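Local coordinates for protein beta-N-acetylhexosaminidase (PDB 5BZA) that probably hydrolyses terminal non-reducing N-acetyl-hexosamine residues from N-acetyl-beta-D-hexosaminides, as a family 3 glycoside hydrolase, at residues D368-V373 and I453-S458; D217-T222 and V262-E267; Y27-V32 and R279-Y284; I400-V405 and L418-D423. All coordinates share one frame; numbering follows the deposited sequence.

Contact 1: residues D368-V373 and I453-S458; sequences DLIPEV and ISVYKS
The ring of Tyr456 is met at its edge, close to its plane, by CG1 of Val373; a second aromatic, Phe377, one turn further along the helix that carries Val373, packs against the same tyrosine edge-to-face. The valine methyl comes nearest not to the ring but to the root of the side chain. Its CG1 lies 3.5 Å from the backbone CA of Tyr456 and 3.7 Å from its CB, and the two side chains cross at about a right angle. What puts the methyl there is the first torsion of Val373 (chi1 -176°), which holds CG1 opposite the backbone N and aims it at the base of the tyrosine. Val455 fills in beside this point more loosely: its CG1 is 4.4 Å from CG1 of Val373, and its other methyl faces CG1 of Ile370.

Helices 364-377 and 452-463 thus run side by side in the C-terminal domain, their local axes 9.6 Å apart and crossing at -36°. In segment 453-458, the hydroxyl of Ser458 folds back on its own helix, donating from OG to Val455 O at 2.8 Å, in the carbonyl plane and on a lone pair.

All four touching residues are buried, and no hydrogen bond passes between the segments, so the helices are joined here by methyl and ring packing. Lys457 forms salt bridges elsewhere, with Asp47 and Glu330. The contact itself is therefore apolar: Tyr456 packs on Val373 through its base and ring edge, while its OH is tied to Asp47 of helix 42-54.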
loop_
_atom_site.group_PDB
_atom_site.type_symbol
_atom_site.label_atom_id
_atom_site.label_comp_id
_atom_site.label_asym_id
_atom_site.label_seq_id
_atom_site.Cartn_x
_atom_site.Cartn_y
_atom_site.Cartn_z
ATOM N N ASP B 368 -18.523 -1.392 -8.829
ATOM C CA ASP B 368 -19.084 -1.796 -7.533
ATOM C C ASP B 368 -19.052 -0.679 -6.497
ATOM O O ASP B 368 -19.939 -0.582 -5.651
ATOM C CB ASP B 368 -18.317 -2.992 -6.946
ATOM C CG ASP B 368 -18.631 -4.292 -7.645
ATOM O OD1 ASP B 368 -19.574 -4.310 -8.447
ATOM O OD2 ASP B 368 -17.939 -5.300 -7.386
ATOM N N LEU B 369 -18.044 0.180 -6.565
ATOM C CA LEU B 369 -17.902 1.202 -5.534
ATOM C C LEU B 369 -18.744 2.466 -5.793
ATOM O O LEU B 369 -19.004 3.246 -4.869
ATOM C CB LEU B 369 -16.416 1.543 -5.366
ATOM C CG LEU B 369 -15.776 0.543 -4.378
ATOM C CD1 LEU B 369 -14.259 0.672 -4.288
ATOM C CD2 LEU B 369 -16.423 0.657 -2.974
ATOM N N ILE B 370 -19.187 2.661 -7.035
ATOM C CA ILE B 370 -19.999 3.853 -7.375
ATOM C C ILE B 370 -21.224 4.139 -6.450
ATOM O O ILE B 370 -21.506 5.311 -6.110
ATOM C CB ILE B 370 -20.482 3.763 -8.882
ATOM C CG1 ILE B 370 -19.267 3.829 -9.815
ATOM C CG2 ILE B 370 -21.520 4.861 -9.223
ATOM C CD1 ILE B 370 -19.599 3.846 -11.359
ATOM N N PRO B 371 -22.000 3.104 -6.097
ATOM C CA PRO B 371 -23.141 3.345 -5.188
ATOM C C PRO B 371 -22.747 3.925 -3.813
ATOM O O PRO B 371 -23.400 4.868 -3.339
ATOM C CB PRO B 371 -23.761 1.951 -5.023
ATOM C CG PRO B 371 -23.384 1.260 -6.304
ATOM C CD PRO B 371 -22.001 1.723 -6.610
ATOM N N GLU B 372 -21.715 3.368 -3.186
ATOM C CA GLU B 372 -21.237 3.873 -1.895
ATOM C C GLU B 372 -20.959 5.372 -2.013
ATOM O O GLU B 372 -21.484 6.176 -1.230
ATOM C CB GLU B 372 -19.980 3.106 -1.445
ATOM C CG GLU B 372 -19.372 3.553 -0.110
ATOM C CD GLU B 372 -17.980 2.951 0.144
ATOM O OE1 GLU B 372 -17.875 1.701 0.249
ATOM O OE2 GLU B 372 -16.982 3.730 0.191
ATOM N N VAL B 373 -20.217 5.752 -3.044
ATOM C CA VAL B 373 -19.808 7.147 -3.207
ATOM C C VAL B 373 -21.011 8.057 -3.468
ATOM O O VAL B 373 -21.132 9.180 -2.941
ATOM C CB VAL B 373 -18.816 7.286 -4.371
ATOM C CG1 VAL B 373 -18.318 8.731 -4.465
ATOM C CG2 VAL B 373 -17.653 6.304 -4.215
ATOM N N ILE B 453 -12.186 8.030 -6.635
ATOM C CA ILE B 453 -11.895 9.415 -6.354
ATOM C C ILE B 453 -12.474 10.318 -7.449
ATOM O O ILE B 453 -12.946 11.417 -7.145
ATOM C CB ILE B 453 -10.367 9.690 -6.190
ATOM C CG1 ILE B 453 -10.137 11.169 -5.855
ATOM C CG2 ILE B 453 -9.577 9.335 -7.457
ATOM C CD1 ILE B 453 -10.859 11.650 -4.601
ATOM N N SER B 454 -12.487 9.834 -8.703
ATOM C CA SER B 454 -13.023 10.609 -9.845
ATOM C C SER B 454 -14.551 10.780 -9.828
ATOM O O SER B 454 -15.091 11.848 -10.119
ATOM C CB SER B 454 -12.614 9.947 -11.167
ATOM O OG SER B 454 -11.285 10.250 -11.476
ATOM N N VAL B 455 -15.234 9.678 -9.556
ATOM C CA VAL B 455 -16.670 9.696 -9.357
ATOM C C VAL B 455 -17.051 10.647 -8.202
ATOM O O VAL B 455 -17.902 11.527 -8.351
ATOM C CB VAL B 455 -17.146 8.275 -9.092
ATOM C CG1 VAL B 455 -18.637 8.235 -8.801
ATOM C CG2 VAL B 455 -16.779 7.413 -10.274
ATOM N N TYR B 456 -16.341 10.502 -7.080
ATOM C CA TYR B 456 -16.489 11.366 -5.896
ATOM C C TYR B 456 -16.355 12.819 -6.333
ATOM O O TYR B 456 -17.223 13.671 -6.048
ATOM C CB TYR B 456 -15.417 10.976 -4.863
ATOM C CG TYR B 456 -15.245 11.840 -3.635
ATOM C CD1 TYR B 456 -14.543 13.045 -3.691
ATOM C CD2 TYR B 456 -15.724 11.411 -2.401
ATOM C CE1 TYR B 456 -14.355 13.825 -2.547
ATOM C CE2 TYR B 456 -15.535 12.172 -1.242
ATOM C CZ TYR B 456 -14.841 13.372 -1.319
ATOM O OH TYR B 456 -14.655 14.113 -0.181
ATOM N N LYS B 457 -15.307 13.099 -7.101
ATOM C CA LYS B 457 -15.098 14.471 -7.537
ATOM C C LYS B 457 -16.191 14.932 -8.511
ATOM O O LYS B 457 -16.567 16.111 -8.520
ATOM C CB LYS B 457 -13.724 14.631 -8.186
ATOM C CG LYS B 457 -12.596 14.676 -7.178
ATOM C CD LYS B 457 -12.774 15.861 -6.219
ATOM C CE LYS B 457 -11.850 15.779 -5.013
ATOM N NZ LYS B 457 -11.928 17.002 -4.175
ATOM N N SER B 458 -16.738 14.003 -9.299
ATOM C CA SER B 458 -17.786 14.382 -10.257
ATOM C C SER B 458 -19.054 14.764 -9.476
ATOM O O SER B 458 -19.720 15.751 -9.833
ATOM C CB SER B 458 -18.030 13.269 -11.289
ATOM O OG SER B 458 -18.942 12.272 -10.855
#

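Contact 2: residues D217-T222 and V262-E267; sequences DDLPAT and VRFFIE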
loop_
_atom_site.group_PDB
_atom_site.type_symbol
_atom_site.label_atom_id
_atom_site.label_comp_id
_atom_site.label_asym_id
_atom_site.label_seq_id
_atom_site.Cartn_x
_atom_site.Cartn_y
_atom_site.Cartn_z
ATOM N N ASP B 217 1.824 7.719 42.780
ATOM C CA ASP B 217 0.973 8.921 42.711
ATOM C C ASP B 217 -0.505 8.531 42.514
ATOM O O ASP B 217 -0.777 7.433 42.073
ATOM C CB ASP B 217 1.418 9.810 41.572
ATOM C CG ASP B 217 0.834 11.179 41.639
ATOM O OD1 ASP B 217 0.486 11.599 42.761
ATOM O OD2 ASP B 217 0.655 11.815 40.562
ATOM N N ASP B 218 -1.462 9.390 42.859
ATOM C CA ASP B 218 -2.860 8.974 42.708
ATOM C C ASP B 218 -3.410 9.115 41.288
ATOM O O ASP B 218 -4.397 8.490 40.945
ATOM C CB ASP B 218 -3.800 9.813 43.547
ATOM C CG ASP B 218 -3.660 9.584 45.014
ATOM O OD1 ASP B 218 -2.997 8.642 45.458
ATOM O OD2 ASP B 218 -4.296 10.376 45.699
ATOM N N LEU B 219 -2.799 9.986 40.508
ATOM C CA LEU B 219 -3.342 10.347 39.205
ATOM C C LEU B 219 -2.893 9.426 38.116
ATOM O O LEU B 219 -1.766 8.968 38.133
ATOM C CB LEU B 219 -2.906 11.765 38.863
ATOM C CG LEU B 219 -3.577 12.756 39.799
ATOM C CD1 LEU B 219 -2.899 14.129 39.702
ATOM C CD2 LEU B 219 -5.046 12.831 39.461
ATOM N N PRO B 220 -3.760 9.213 37.121
ATOM C CA PRO B 220 -3.301 8.555 35.893
ATOM C C PRO B 220 -2.098 9.303 35.371
ATOM O O PRO B 220 -2.031 10.539 35.489
ATOM C CB PRO B 220 -4.493 8.703 34.935
ATOM C CG PRO B 220 -5.666 8.925 35.815
ATOM C CD PRO B 220 -5.168 9.648 37.032
ATOM N N ALA B 221 -1.143 8.583 34.819
ATOM C CA ALA B 221 0.065 9.256 34.359
ATOM C C ALA B 221 -0.239 10.485 33.464
ATOM O O ALA B 221 0.472 11.504 33.522
ATOM C CB ALA B 221 0.971 8.263 33.631
ATOM N N THR B 222 -1.280 10.384 32.632
ATOM C CA THR B 222 -1.684 11.488 31.753
ATOM C C THR B 222 -1.956 12.771 32.515
ATOM O O THR B 222 -1.661 13.867 32.061
ATOM C CB THR B 222 -2.917 11.086 30.919
ATOM O OG1 THR B 222 -2.598 9.902 30.163
ATOM C CG2 THR B 222 -3.359 12.221 29.958
ATOM N N VAL B 262 -8.347 18.368 31.033
ATOM C CA VAL B 262 -7.597 19.455 30.417
ATOM C C VAL B 262 -6.658 20.153 31.405
ATOM O O VAL B 262 -5.444 20.329 31.101
ATOM C CB VAL B 262 -8.546 20.454 29.758
ATOM C CG1 VAL B 262 -7.797 21.681 29.271
ATOM C CG2 VAL B 262 -9.244 19.757 28.580
ATOM N N ARG B 263 -7.216 20.549 32.565
ATOM C CA ARG B 263 -6.456 21.261 33.604
ATOM C C ARG B 263 -5.282 20.424 34.068
ATOM O O ARG B 263 -4.145 20.878 34.076
ATOM C CB ARG B 263 -7.304 21.585 34.850
ATOM C CG ARG B 263 -6.588 22.577 35.812
ATOM C CD ARG B 263 -7.225 22.704 37.225
ATOM N NE ARG B 263 -8.659 22.432 37.220
ATOM C CZ ARG B 263 -9.206 21.295 37.659
ATOM N NH1 ARG B 263 -8.446 20.319 38.192
ATOM N NH2 ARG B 263 -10.527 21.144 37.582
ATOM N N PHE B 264 -5.576 19.200 34.487
ATOM C CA PHE B 264 -4.534 18.354 35.044
ATOM C C PHE B 264 -3.447 18.117 33.978
ATOM O O PHE B 264 -2.263 18.293 34.259
ATOM C CB PHE B 264 -5.094 17.021 35.539
ATOM C CG PHE B 264 -5.754 17.085 36.907
ATOM C CD1 PHE B 264 -5.211 17.862 37.915
ATOM C CD2 PHE B 264 -6.927 16.356 37.169
ATOM C CE1 PHE B 264 -5.811 17.904 39.180
ATOM C CE2 PHE B 264 -7.544 16.401 38.407
ATOM C CZ PHE B 264 -6.978 17.172 39.436
ATOM N N PHE B 265 -3.848 17.732 32.764
ATOM C CA PHE B 265 -2.848 17.410 31.753
ATOM C C PHE B 265 -1.926 18.599 31.473
ATOM O O PHE B 265 -0.700 18.455 31.456
ATOM C CB PHE B 265 -3.526 16.944 30.468
ATOM C CG PHE B 265 -2.579 16.742 29.318
ATOM C CD1 PHE B 265 -1.798 15.598 29.227
ATOM C CD2 PHE B 265 -2.460 17.715 28.328
ATOM C CE1 PHE B 265 -0.928 15.425 28.142
ATOM C CE2 PHE B 265 -1.592 17.535 27.242
ATOM C CZ PHE B 265 -0.833 16.393 27.150
ATOM N N ILE B 266 -2.490 19.777 31.265
ATOM C CA ILE B 266 -1.624 20.896 30.892
ATOM C C ILE B 266 -0.789 21.384 32.080
ATOM O O ILE B 266 0.422 21.644 31.960
ATOM C CB ILE B 266 -2.449 22.039 30.287
ATOM C CG1 ILE B 266 -3.030 21.580 28.940
ATOM C CG2 ILE B 266 -1.565 23.256 30.023
ATOM C CD1 ILE B 266 -1.966 21.233 27.894
ATOM N N GLU B 267 -1.429 21.465 33.240
ATOM C CA GLU B 267 -0.720 21.838 34.456
ATOM C C GLU B 267 0.363 20.801 34.788
ATOM O O GLU B 267 1.328 21.124 35.496
ATOM C CB GLU B 267 -1.706 22.032 35.603
ATOM C CG GLU B 267 -2.421 23.377 35.505
ATOM C CD GLU B 267 -1.447 24.557 35.638
ATOM O OE1 GLU B 267 -0.661 24.576 36.612
ATOM O OE2 GLU B 267 -1.447 25.455 34.769
#
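Thr222 and Phe265 make the close, buried half of this contact, Leu219 and Phe264 the slacker, partly exposed half. At the tight end the backbone oxygen of Thr222 comes to the edge of the Phe265 ring, near its plane, and stands 3.3 Å from CD1. The partly positive ring hydrogens would suit such an oxygen. The threonine methyl CG2 touches the same ring carbon at 3.8 Å, so CD1 is approached by both the main chain and the side chain of one residue. With chi1 at -58° Thr222 turns this methyl opposite its backbone N and toward the phenylalanine, while its hydroxyl OG1 is engaged away from the contact, with His210 and Thr208. Met247 and Ile273 also pack on Phe265.

Toward the solvent the fit relaxes. CD2 of Leu219 lies over one face of the Phe264 ring, but its closest ring atom, CE2, is 4.5 Å away. The opposite face of that ring is approached from within its own helix by Arg263, whose NH1 sits 3.6 Å above the plane and is offset toward the rim. The ring lies between a leucine methyl and the guanidinium NH1, loosely on the leucine side.

Segment 217-222 belongs to the loop between strand 205-208 and helix 225-235, and segment 262-267 to helix 258-268, which lies between strands 241-243 and 273-275. The Thr222 side chain is about 5 Å from that of Asp245, which binds cadmium together with His161. Packing of a loop from the C-terminal end of one strand against a helix that comes after the next strand is consistent with the (beta/alpha)8 TIM barrel of this family, with a metal site close by.

Contact 3: residues Y27-V32 and R279-Y284; sequences YRPAGV and RDLPVY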
loop_
_atom_site.group_PDB
_atom_site.type_symbol
_atom_site.label_atom_id
_atom_site.label_comp_id
_atom_site.label_asym_id
_atom_site.label_seq_id
_atom_site.Cartn_x
_atom_site.Cartn_y
_atom_site.Cartn_z
ATOM N N TYR B 27 -10.933 25.828 14.326
ATOM C CA TYR B 27 -10.046 25.707 15.492
ATOM C C TYR B 27 -8.563 25.556 15.198
ATOM O O TYR B 27 -7.742 25.738 16.097
ATOM C CB TYR B 27 -10.505 24.539 16.357
ATOM C CG TYR B 27 -11.893 24.756 16.888
ATOM C CD1 TYR B 27 -12.121 25.567 17.991
ATOM C CD2 TYR B 27 -12.999 24.225 16.223
ATOM C CE1 TYR B 27 -13.425 25.774 18.467
ATOM C CE2 TYR B 27 -14.284 24.424 16.690
ATOM C CZ TYR B 27 -14.492 25.192 17.804
ATOM O OH TYR B 27 -15.792 25.384 18.237
ATOM N N ARG B 28 -8.231 25.215 13.958
ATOM C CA ARG B 28 -6.840 25.011 13.533
ATOM C C ARG B 28 -6.095 24.034 14.500
ATOM O O ARG B 28 -5.043 24.380 15.063
ATOM C CB ARG B 28 -6.088 26.352 13.488
ATOM C CG ARG B 28 -6.740 27.474 12.666
ATOM C CD ARG B 28 -6.928 27.135 11.199
ATOM N NE ARG B 28 -7.792 28.125 10.536
ATOM C CZ ARG B 28 -8.088 28.128 9.234
ATOM N NH1 ARG B 28 -7.566 27.200 8.437
ATOM N NH2 ARG B 28 -8.900 29.060 8.732
ATOM N N PRO B 29 -6.613 22.804 14.679
ATOM C CA PRO B 29 -5.809 21.871 15.472
ATOM C C PRO B 29 -4.493 21.635 14.784
ATOM O O PRO B 29 -4.495 21.540 13.547
ATOM C CB PRO B 29 -6.639 20.588 15.484
ATOM C CG PRO B 29 -7.501 20.703 14.232
ATOM C CD PRO B 29 -7.793 22.157 14.085
ATOM N N ALA B 30 -3.413 21.493 15.542
ATOM C CA ALA B 30 -2.113 21.317 14.935
ATOM C C ALA B 30 -1.912 19.866 14.513
ATOM O O ALA B 30 -1.108 19.584 13.605
ATOM C CB ALA B 30 -1.009 21.752 15.903
ATOM N N GLY B 31 -2.674 18.951 15.112
ATOM C CA GLY B 31 -2.470 17.534 14.858
ATOM C C GLY B 31 -3.689 16.802 14.304
ATOM O O GLY B 31 -4.820 17.037 14.765
ATOM N N VAL B 32 -3.442 15.906 13.329
ATOM C CA VAL B 32 -4.479 15.157 12.652
ATOM C C VAL B 32 -4.077 13.691 12.721
ATOM O O VAL B 32 -2.988 13.296 12.268
ATOM C CB VAL B 32 -4.645 15.619 11.132
ATOM C CG1 VAL B 32 -5.510 14.629 10.320
ATOM C CG2 VAL B 32 -5.230 17.027 11.031
ATOM N N ARG B 279 -15.099 15.795 16.495
ATOM C CA ARG B 279 -16.329 16.400 16.945
ATOM C C ARG B 279 -16.245 16.814 18.430
ATOM O O ARG B 279 -17.004 17.668 18.854
ATOM C CB ARG B 279 -17.523 15.473 16.685
ATOM C CG ARG B 279 -17.765 15.178 15.186
ATOM C CD ARG B 279 -18.908 14.183 14.962
ATOM N NE ARG B 279 -19.260 14.068 13.538
ATOM C CZ ARG B 279 -18.951 13.037 12.746
ATOM N NH1 ARG B 279 -18.355 11.952 13.265
ATOM N NH2 ARG B 279 -19.301 13.068 11.443
ATOM N N ASP B 280 -15.338 16.231 19.220
ATOM C CA ASP B 280 -15.154 16.696 20.608
ATOM C C ASP B 280 -14.321 17.960 20.723
ATOM O O ASP B 280 -14.171 18.489 21.823
ATOM C CB ASP B 280 -14.483 15.629 21.471
ATOM C CG ASP B 280 -15.357 14.459 21.689
ATOM O OD1 ASP B 280 -16.581 14.652 21.848
ATOM O OD2 ASP B 280 -14.837 13.338 21.654
ATOM N N LEU B 281 -13.738 18.415 19.619
ATOM C CA LEU B 281 -12.796 19.525 19.738
ATOM C C LEU B 281 -13.419 20.790 20.362
ATOM O O LEU B 281 -12.809 21.385 21.236
ATOM C CB LEU B 281 -12.179 19.853 18.383
ATOM C CG LEU B 281 -11.170 21.004 18.390
ATOM C CD1 LEU B 281 -10.108 20.774 19.449
ATOM C CD2 LEU B 281 -10.518 21.135 17.023
ATOM N N PRO B 282 -14.637 21.191 19.941
ATOM C CA PRO B 282 -15.157 22.412 20.573
ATOM C C PRO B 282 -15.287 22.335 22.125
ATOM O O PRO B 282 -14.789 23.244 22.800
ATOM C CB PRO B 282 -16.522 22.593 19.904
ATOM C CG PRO B 282 -16.369 21.951 18.572
ATOM C CD PRO B 282 -15.499 20.743 18.828
ATOM N N VAL B 283 -15.924 21.306 22.677
ATOM C CA VAL B 283 -16.019 21.207 24.145
ATOM C C VAL B 283 -14.653 21.377 24.800
ATOM O O VAL B 283 -14.408 22.372 25.501
ATOM C CB VAL B 283 -16.629 19.898 24.609
ATOM C CG1 VAL B 283 -16.645 19.880 26.094
ATOM C CG2 VAL B 283 -18.044 19.807 24.081
ATOM N N TYR B 284 -13.747 20.442 24.528
ATOM C CA TYR B 284 -12.405 20.542 25.070
ATOM C C TYR B 284 -11.796 21.898 24.808
ATOM O O TYR B 284 -11.232 22.515 25.720
ATOM C CB TYR B 284 -11.536 19.447 24.502
ATOM C CG TYR B 284 -11.861 18.116 25.084
ATOM C CD1 TYR B 284 -12.967 17.415 24.645
ATOM C CD2 TYR B 284 -11.073 17.559 26.090
ATOM C CE1 TYR B 284 -13.287 16.179 25.163
ATOM C CE2 TYR B 284 -11.372 16.317 26.612
ATOM C CZ TYR B 284 -12.491 15.635 26.147
ATOM O OH TYR B 284 -12.831 14.401 26.661
#
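CD2 of Leu281 is the main bump of this contact, and it settles into the hollow between the root of Tyr27 and the ring of Pro29. The methyl lies 3.5 Å from Tyr27 CB and 4.1 Å from Pro29 CG; it also grazes the near end of the tyrosine ring. A chi1 of -180° swings CG of Leu281 away from the backbone N and so carries CD2 toward this hollow. Further out, the ring of Pro282 crosses the far end of the tyrosine at about a right angle, CG being 3.7 Å from CE2 and CB 3.3 Å from OH. Tyr27 thus touches both residues, its base against the leucine and its phenol end across the proline. With an alanine at Tyr27, Leu281 would probably lose only the ring's near end, but Pro282 its partner and Tyr285 its edge-to-face mate, opening a gap beside Pro282.

Tyr27 closes helix 18-27, and Arg28 then leaves helical geometry with positive phi, turning the chain into strand 31-34. Helix 281-293 supplies the other side through Leu281 and Pro282. Leu281 continues inward onto Phe9 and Cys11 of strand 9-13, so the contact sits between two outer helices of the barrel and the strands beneath them.

Contact 4: residues I400-V405 and L418-D423; sequences IFDFVV and LSLPSD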
loop_
_atom_site.group_PDB
_atom_site.type_symbol
_atom_site.label_atom_id
_atom_site.label_comp_id
_atom_site.label_asym_id
_atom_site.label_seq_id
_atom_site.Cartn_x
_atom_site.Cartn_y
_atom_site.Cartn_z
ATOM N N ILE B 400 -32.017 10.437 -12.737
ATOM C CA ILE B 400 -31.361 9.220 -13.154
ATOM C C ILE B 400 -29.910 9.519 -13.466
ATOM O O ILE B 400 -29.614 10.475 -14.186
ATOM C CB ILE B 400 -32.046 8.593 -14.366
ATOM C CG1 ILE B 400 -33.538 8.409 -14.086
ATOM C CG2 ILE B 400 -31.424 7.233 -14.642
ATOM C CD1 ILE B 400 -34.359 7.834 -15.262
ATOM N N PHE B 401 -29.012 8.707 -12.899
ATOM C CA PHE B 401 -27.589 8.824 -13.191
ATOM C C PHE B 401 -27.216 7.639 -14.038
ATOM O O PHE B 401 -27.168 6.512 -13.523
ATOM C CB PHE B 401 -26.706 8.814 -11.928
ATOM C CG PHE B 401 -26.787 10.064 -11.081
ATOM C CD1 PHE B 401 -27.524 11.161 -11.485
ATOM C CD2 PHE B 401 -26.033 10.164 -9.914
ATOM C CE1 PHE B 401 -27.585 12.310 -10.707
ATOM C CE2 PHE B 401 -26.064 11.330 -9.122
ATOM C CZ PHE B 401 -26.842 12.405 -9.519
ATOM N N ASP B 402 -26.921 7.871 -15.320
ATOM C CA ASP B 402 -26.483 6.773 -16.175
ATOM C C ASP B 402 -24.949 6.807 -16.225
ATOM O O ASP B 402 -24.323 7.762 -16.710
ATOM C CB ASP B 402 -27.131 6.876 -17.574
ATOM C CG ASP B 402 -26.621 5.817 -18.576
ATOM O OD1 ASP B 402 -26.020 4.788 -18.160
ATOM O OD2 ASP B 402 -26.906 5.988 -19.806
ATOM N N PHE B 403 -24.341 5.757 -15.690
ATOM C CA PHE B 403 -22.886 5.675 -15.693
ATOM C C PHE B 403 -22.469 4.924 -16.937
ATOM O O PHE B 403 -22.447 3.683 -17.004
ATOM C CB PHE B 403 -22.366 5.025 -14.412
ATOM C CG PHE B 403 -22.521 5.906 -13.208
ATOM C CD1 PHE B 403 -21.572 6.880 -12.922
ATOM C CD2 PHE B 403 -23.660 5.842 -12.430
ATOM C CE1 PHE B 403 -21.727 7.726 -11.841
ATOM C CE2 PHE B 403 -23.818 6.694 -11.346
ATOM C CZ PHE B 403 -22.850 7.632 -11.057
ATOM N N VAL B 404 -22.169 5.721 -17.944
ATOM C CA VAL B 404 -22.054 5.232 -19.311
ATOM C C VAL B 404 -20.683 4.619 -19.613
ATOM O O VAL B 404 -19.642 5.255 -19.438
ATOM C CB VAL B 404 -22.307 6.350 -20.288
ATOM C CG1 VAL B 404 -22.233 5.812 -21.708
ATOM C CG2 VAL B 404 -23.662 7.032 -19.985
ATOM N N VAL B 405 -20.719 3.387 -20.105
ATOM C CA VAL B 405 -19.562 2.658 -20.619
ATOM C C VAL B 405 -19.928 2.137 -22.040
ATOM O O VAL B 405 -21.075 1.703 -22.265
ATOM C CB VAL B 405 -19.180 1.519 -19.671
ATOM C CG1 VAL B 405 -18.191 0.563 -20.307
ATOM C CG2 VAL B 405 -18.626 2.094 -18.357
ATOM N N LEU B 418 -30.001 6.491 -24.924
ATOM C CA LEU B 418 -30.687 7.726 -25.337
ATOM C C LEU B 418 -32.197 7.721 -25.049
ATOM O O LEU B 418 -32.828 8.789 -24.980
ATOM C CB LEU B 418 -30.462 7.980 -26.828
ATOM C CG LEU B 418 -29.040 8.423 -27.156
ATOM C CD1 LEU B 418 -28.848 8.368 -28.653
ATOM C CD2 LEU B 418 -28.759 9.816 -26.606
ATOM N N SER B 419 -32.767 6.527 -24.882
ATOM C CA SER B 419 -34.179 6.377 -24.496
ATOM C C SER B 419 -34.508 6.987 -23.135
ATOM O O SER B 419 -35.672 7.312 -22.865
ATOM C CB SER B 419 -34.588 4.899 -24.449
ATOM O OG SER B 419 -34.118 4.171 -25.568
ATOM N N LEU B 420 -33.508 7.104 -22.257
ATOM C CA LEU B 420 -33.757 7.631 -20.918
ATOM C C LEU B 420 -34.267 9.088 -21.003
ATOM O O LEU B 420 -33.922 9.840 -21.924
ATOM C CB LEU B 420 -32.484 7.534 -20.056
ATOM C CG LEU B 420 -31.942 6.104 -19.884
ATOM C CD1 LEU B 420 -30.583 6.098 -19.191
ATOM C CD2 LEU B 420 -32.944 5.167 -19.201
ATOM N N PRO B 421 -35.139 9.475 -20.071
ATOM C CA PRO B 421 -35.736 10.815 -20.086
ATOM C C PRO B 421 -34.684 11.906 -20.006
ATOM O O PRO B 421 -34.023 12.091 -18.973
ATOM C CB PRO B 421 -36.636 10.822 -18.846
ATOM C CG PRO B 421 -36.201 9.662 -18.025
ATOM C CD PRO B 421 -35.642 8.644 -18.963
ATOM N N SER B 422 -34.524 12.628 -21.097
ATOM C CA SER B 422 -33.524 13.675 -21.182
ATOM C C SER B 422 -33.667 14.762 -20.114
ATOM O O SER B 422 -32.705 15.436 -19.753
ATOM C CB SER B 422 -33.607 14.318 -22.577
ATOM O OG SER B 422 -33.060 15.628 -22.569
ATOM N N ASP B 423 -34.864 14.933 -19.599
ATOM C CA ASP B 423 -35.100 16.014 -18.663
ATOM C C ASP B 423 -34.516 15.727 -17.250
ATOM O O ASP B 423 -34.269 16.631 -16.442
ATOM C CB ASP B 423 -36.590 16.279 -18.587
ATOM C CG ASP B 423 -36.901 17.752 -18.592
ATOM O OD1 ASP B 423 -36.199 18.489 -19.320
ATOM O OD2 ASP B 423 -37.834 18.179 -17.870
#
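Ile400 lays its terminal methyl against the ring of Pro421, CD1 meeting CG at 3.8 Å and CD at 4.0 Å, with the two side chains crossing at about a right angle. The surroundings are a beta-alpha-beta crossover: strand 399-404 leads through helix 411-418 to the adjacent parallel strand 425-429, and segment 418-423 is the loop that brings the chain back into the sheet. Ile400 holds its CD1 opposite CA (chi2 178°), which stretches the end of the side chain out to the proline.

Two residues along the strand, Asp402 faces the same loop. There CD1 of Leu420 nestles against the carboxylate stem, 3.9 Å from CB, across rather than along the aspartate. This leucine is also packed on Leu350 and Thr425, and it helps cover the sheet where the crossover returns.

No hydrogen bond joins the two segments directly. The loop is held by its carbonyls instead, Leu418 O and Leu420 O both receiving bonds from Arg442, while Pro421 O is bonded to Thr425. Buried Asp402 finds its polar partner at the end of the crossover helix, where His417 ND1 is hydrogen-bonded to OD2. That same oxygen is the carboxylate atom touched by the leucine methyl, with OD2 of Asp402 lying 3.7 Å from CD1 of Leu420.

The four contacts split between two domains. Contacts 2 and 3 belong to the N-terminal barrel, their centres 20 Å apart, and meet where Val262 of helix 258-268 packs on Tyr284 of helix 281-293. Contacts 1 and 4 lie in the C-terminal domain, 17 Å apart between centres, and touch through Ile370 and Phe403, helix against sheet. Along the chain contact 3 spans almost the whole barrel and encloses contact 2; contact 1 then encloses contact 4. Contacts 2 and 4 are farthest apart, with centres 61 Å from each other. Each pair thus lies within one domain, while Tyr456 and Lys457 of segment 453-458 also link the C-terminal domain to helix 42-54.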